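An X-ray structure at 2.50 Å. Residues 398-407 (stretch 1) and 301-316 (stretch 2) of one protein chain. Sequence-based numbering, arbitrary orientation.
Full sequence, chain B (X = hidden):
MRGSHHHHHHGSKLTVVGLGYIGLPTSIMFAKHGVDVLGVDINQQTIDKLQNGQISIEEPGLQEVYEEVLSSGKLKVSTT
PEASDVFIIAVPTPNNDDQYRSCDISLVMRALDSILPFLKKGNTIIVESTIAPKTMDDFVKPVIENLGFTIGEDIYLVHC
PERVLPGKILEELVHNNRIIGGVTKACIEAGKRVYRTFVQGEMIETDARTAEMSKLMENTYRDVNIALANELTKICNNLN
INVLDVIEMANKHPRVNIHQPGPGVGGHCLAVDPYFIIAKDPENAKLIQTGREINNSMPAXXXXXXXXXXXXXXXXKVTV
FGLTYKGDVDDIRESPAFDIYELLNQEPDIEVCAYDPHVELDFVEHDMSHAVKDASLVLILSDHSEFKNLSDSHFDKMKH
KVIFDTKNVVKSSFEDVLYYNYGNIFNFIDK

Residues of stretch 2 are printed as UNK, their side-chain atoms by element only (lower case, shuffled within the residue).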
# COMPACT_ATOMS: atom_id res chain seq x y z
N MET B 398 29.80 14.80 23.23
CA MET B 398 29.03 13.66 23.75
C MET B 398 29.80 12.75 24.70
O MET B 398 30.99 12.50 24.49
CB MET B 398 28.49 12.81 22.59
CG MET B 398 27.23 13.35 21.95
SD MET B 398 26.43 12.04 20.99
CE MET B 398 25.28 11.48 22.08
N LYS B 399 29.09 12.19 25.71
CA LYS B 399 29.63 11.23 26.68
C LYS B 399 29.90 9.90 25.96
O LYS B 399 30.82 9.17 26.33
CB LYS B 399 28.65 11.02 27.85
CG LYS B 399 29.17 10.13 28.96
CD LYS B 399 28.30 10.14 30.20
CE LYS B 399 28.91 9.31 31.30
NZ LYS B 399 28.35 9.64 32.63
N HIS B 400 29.07 9.59 24.93
CA HIS B 400 29.16 8.42 24.06
C HIS B 400 28.69 8.85 22.68
O HIS B 400 27.56 9.31 22.55
CB HIS B 400 28.29 7.27 24.58
CG HIS B 400 28.66 6.79 25.95
ND1 HIS B 400 29.75 5.95 26.15
CD2 HIS B 400 28.06 7.02 27.14
CE1 HIS B 400 29.78 5.72 27.45
NE2 HIS B 400 28.79 6.34 28.09
N LYS B 401 29.55 8.74 21.66
CA LYS B 401 29.20 9.13 20.30
C LYS B 401 28.35 8.06 19.58
O LYS B 401 28.85 7.32 18.72
CB LYS B 401 30.44 9.56 19.49
CG LYS B 401 31.09 10.85 19.99
CD LYS B 401 32.28 11.24 19.11
CE LYS B 401 33.23 12.17 19.81
NZ LYS B 401 34.35 12.59 18.91
N VAL B 402 27.05 7.96 19.96
CA VAL B 402 26.10 7.02 19.33
C VAL B 402 24.87 7.74 18.77
O VAL B 402 24.31 8.62 19.42
CB VAL B 402 25.78 5.71 20.11
CG1 VAL B 402 27.03 5.10 20.74
CG2 VAL B 402 24.70 5.92 21.16
N ILE B 403 24.47 7.37 17.54
CA ILE B 403 23.31 7.92 16.84
C ILE B 403 22.31 6.82 16.47
O ILE B 403 22.69 5.85 15.80
CB ILE B 403 23.74 8.70 15.55
CG1 ILE B 403 24.64 9.91 15.88
CG2 ILE B 403 22.51 9.13 14.72
CD1 ILE B 403 25.24 10.58 14.67
N PHE B 404 21.03 6.98 16.88
CA PHE B 404 19.92 6.12 16.45
C PHE B 404 19.00 6.99 15.58
O PHE B 404 18.27 7.86 16.08
CB PHE B 404 19.16 5.44 17.61
CG PHE B 404 18.00 4.58 17.15
CD1 PHE B 404 18.07 3.84 15.96
CD2 PHE B 404 16.83 4.50 17.89
CE1 PHE B 404 16.99 3.08 15.52
CE2 PHE B 404 15.76 3.72 17.46
CZ PHE B 404 15.85 3.01 16.28
N ASP B 405 19.10 6.78 14.26
CA ASP B 405 18.37 7.54 13.27
C ASP B 405 17.12 6.79 12.82
O ASP B 405 17.21 5.80 12.10
CB ASP B 405 19.30 7.92 12.12
CG ASP B 405 18.76 8.87 11.08
OD1 ASP B 405 17.71 9.50 11.33
OD2 ASP B 405 19.39 9.00 10.02
N THR B 406 15.95 7.27 13.27
CA THR B 406 14.64 6.70 12.96
C THR B 406 14.14 7.13 11.58
O THR B 406 13.14 6.58 11.11
CB THR B 406 13.61 7.04 14.07
OG1 THR B 406 13.28 8.41 14.01
CG2 THR B 406 14.09 6.66 15.45
N LYS B 407 14.83 8.10 10.94
CA LYS B 407 14.46 8.68 9.63
C LYS B 407 15.41 8.33 8.46
O LYS B 407 15.05 8.59 7.31
CB LYS B 407 14.29 10.22 9.73
CG LYS B 407 13.12 10.69 10.58
CD LYS B 407 11.74 10.36 9.98
CE LYS B 407 11.33 11.24 8.83
NZ LYS B 407 9.91 11.00 8.47
N UNK B 301 7.69 2.41 20.68
CA UNK B 301 8.69 1.49 20.15
C UNK B 301 10.08 2.16 20.14
O UNK B 301 11.07 1.53 20.50
c UNK B 301 8.29 0.99 18.74
o UNK B 301 12.23 -2.40 16.45
c UNK B 301 11.24 -0.26 16.67
c UNK B 301 10.28 0.57 17.22
c UNK B 301 9.36 -1.28 18.42
c UNK B 301 11.27 -1.60 17.00
c UNK B 301 10.33 -2.12 17.88
c UNK B 301 9.31 0.07 18.10
N UNK B 302 10.14 3.45 19.73
CA UNK B 302 11.36 4.27 19.69
C UNK B 302 11.85 4.50 21.14
O UNK B 302 13.04 4.32 21.42
c UNK B 302 12.26 6.59 19.08
c UNK B 302 11.12 5.59 18.90
c UNK B 302 10.89 5.30 17.42
N UNK B 303 10.92 4.85 22.06
CA UNK B 303 11.20 5.07 23.48
C UNK B 303 11.78 3.78 24.12
O UNK B 303 12.82 3.86 24.78
c UNK B 303 9.96 5.66 24.23
c UNK B 303 10.16 5.66 25.74
c UNK B 303 9.63 7.07 23.74
N UNK B 304 11.16 2.61 23.88
CA UNK B 304 11.62 1.32 24.39
C UNK B 304 13.02 0.99 23.86
O UNK B 304 13.85 0.47 24.62
o UNK B 304 11.47 -1.69 25.24
c UNK B 304 11.18 -1.21 24.11
o UNK B 304 11.38 -1.81 23.02
c UNK B 304 10.60 0.20 24.06
N UNK B 305 13.29 1.30 22.59
CA UNK B 305 14.60 1.07 21.97
C UNK B 305 15.65 2.01 22.60
O UNK B 305 16.77 1.57 22.88
c UNK B 305 15.79 0.87 19.74
c UNK B 305 14.50 1.20 20.44
o UNK B 305 13.46 0.34 19.97
N UNK B 306 15.26 3.27 22.86
CA UNK B 306 16.09 4.30 23.48
C UNK B 306 16.48 3.85 24.90
O UNK B 306 17.67 3.84 25.21
c UNK B 306 16.10 6.79 24.16
o UNK B 306 15.26 6.04 22.02
c UNK B 306 15.38 5.67 23.39
N UNK B 307 15.48 3.45 25.72
CA UNK B 307 15.66 2.94 27.09
C UNK B 307 16.71 1.82 27.15
O UNK B 307 17.54 1.82 28.07
c UNK B 307 12.36 3.19 29.12
n UNK B 307 10.18 2.17 29.68
c UNK B 307 14.32 2.46 27.68
c UNK B 307 13.37 3.60 28.06
c UNK B 307 11.07 2.62 28.58
N UNK B 308 16.72 0.92 26.15
CA UNK B 308 17.67 -0.18 26.03
C UNK B 308 19.08 0.29 25.67
O UNK B 308 20.04 -0.32 26.13
o UNK B 308 14.24 -2.82 24.14
c UNK B 308 16.05 -2.09 25.52
c UNK B 308 15.43 -2.93 24.43
n UNK B 308 16.22 -3.79 23.81
c UNK B 308 17.17 -1.21 25.00
N UNK B 309 19.21 1.33 24.83
CA UNK B 309 20.52 1.89 24.42
C UNK B 309 21.18 2.54 25.65
O UNK B 309 22.35 2.30 25.93
c UNK B 309 19.19 3.14 20.89
c UNK B 309 21.72 3.63 22.97
c UNK B 309 19.88 2.19 21.94
c UNK B 309 20.39 2.89 23.23
N UNK B 310 20.39 3.34 26.38
CA UNK B 310 20.77 4.08 27.57
C UNK B 310 21.08 3.16 28.77
O UNK B 310 21.79 3.58 29.68
c UNK B 310 19.73 5.22 27.82
c UNK B 310 20.38 6.62 27.75
c UNK B 310 20.86 7.02 26.37
c UNK B 310 18.82 5.03 29.04
N UNK B 311 20.56 1.92 28.75
CA UNK B 311 20.80 0.89 29.77
C UNK B 311 22.22 0.34 29.58
O UNK B 311 22.98 0.27 30.55
c UNK B 311 19.99 -1.42 30.58
c UNK B 311 19.93 -3.22 28.68
c UNK B 311 19.41 -2.75 30.03
n UNK B 311 21.42 -3.32 28.63
c UNK B 311 19.74 -0.23 29.66
N UNK B 312 22.58 0.00 28.33
CA UNK B 312 23.90 -0.52 27.95
C UNK B 312 25.03 0.52 28.07
O UNK B 312 26.20 0.14 28.09
c UNK B 312 23.84 -1.06 26.53
N UNK B 313 24.68 1.82 28.16
CA UNK B 313 25.67 2.89 28.27
C UNK B 313 25.60 3.67 29.60
O UNK B 313 24.58 3.65 30.29
c UNK B 313 25.55 3.87 27.08
c UNK B 313 25.97 3.36 25.70
c UNK B 313 27.47 3.28 25.57
c UNK B 313 25.41 4.26 24.60
N UNK B 314 26.71 4.34 29.95
CA UNK B 314 26.78 5.16 31.16
C UNK B 314 26.21 6.54 30.84
O UNK B 314 26.65 7.19 29.88
o UNK B 314 29.11 5.70 30.68
c UNK B 314 28.21 5.25 31.68
N UNK B 315 25.20 6.94 31.59
CA UNK B 315 24.51 8.21 31.40
C UNK B 315 23.00 8.09 31.27
O UNK B 315 22.46 6.98 31.13
N UNK B 316 22.32 9.23 31.33
CA UNK B 316 20.86 9.36 31.23
C UNK B 316 20.46 10.30 30.08
O UNK B 316 19.31 10.27 29.65
n UNK B 316 19.38 9.31 34.68
c UNK B 316 20.03 8.89 33.62
o UNK B 316 20.37 7.70 33.49
c UNK B 316 20.31 9.92 32.56

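Position 301 has one carbon, then a ring of six carbons bearing one oxygen. This is Tyr301. Its CB points sideways to the strand, and the ring end comes nearer without touching.

Position 302 has three carbons, forked at the first. One branch carbon lies 4.0 Å from Thr406 CG2. This is Val302, and the branch is CG2.

Position 303 has the same three-carbon fork but is out of reach. It is read as Val303.

Position 304 has two carbons, the second carrying two oxygens. This is Asp304, out of reach.

Position 305 has a carbon bearing one oxygen and one carbon. The terminal carbon is 3.6 Å from Phe404 CE2. This is Thr305. Its OG1 turns back to the helix and donates to Tyr301 O at 2.7 Å, leaving CG2 to meet the ring.

Position 306 repeats that pattern, so it is Thr306. Its OG1 donates to Val302 O at 2.9 Å, and it makes no contact with the strand.

Position 307 has four carbons in a row ending in nitrogen. This is Lys307, exposed.

Position 308 has three carbons, the third carrying one oxygen and one nitrogen. This is Gln308, out of reach.

Position 309 has four carbons, forked at the first, with one arm two carbons long. The end of the long arm lies near Phe404 CB, and the short arm near Val402 CG2. This is Ile309: CD1 is 4.0 Å from Phe404 CB, and CG2 is 4.2 Å from Val402 CG2.

Position 310 has the same fork. It is Ile310, without contact here.

Position 311 has four carbons ending in nitrogen: Lys311, exposed.

Position 312 has a single carbon: Ala312, exposed.

Position 313 has four carbons, forked at the second. One end carbon lies over one face of the His400 ring, and the other lies by Val402 CG2. This is Leu313: CD2 is 3.7 Å from the ring centroid of His400, a CH-pi contact, and CD1 is 3.9 Å from Val402 CG2.

Position 314 has one carbon and one oxygen. The oxygen meets His400 NE2 near the ring plane. This is Ser314: OG hydrogen-bonds His400 NE2 at 2.7 Å. Either atom could be the donor.

Position 315 has no side chain: Gly315. Its backbone angles alone call for glycine, and an ideal CB would also be tight against Lys399 CD at 3.5 Å.

Position 316 has two carbons, the second carrying one oxygen and one nitrogen. This is Asn316, out of reach.

The helix runs nearly antiparallel to the strand, at 167°. Val402 and Phe404 point toward it, while Ile403 between them points away. The helix packs through apolar contacts; beyond it, His400 adds the polar link to Ser314.

Stretch 2 301-316: YVVDTTKQIIKALSGN
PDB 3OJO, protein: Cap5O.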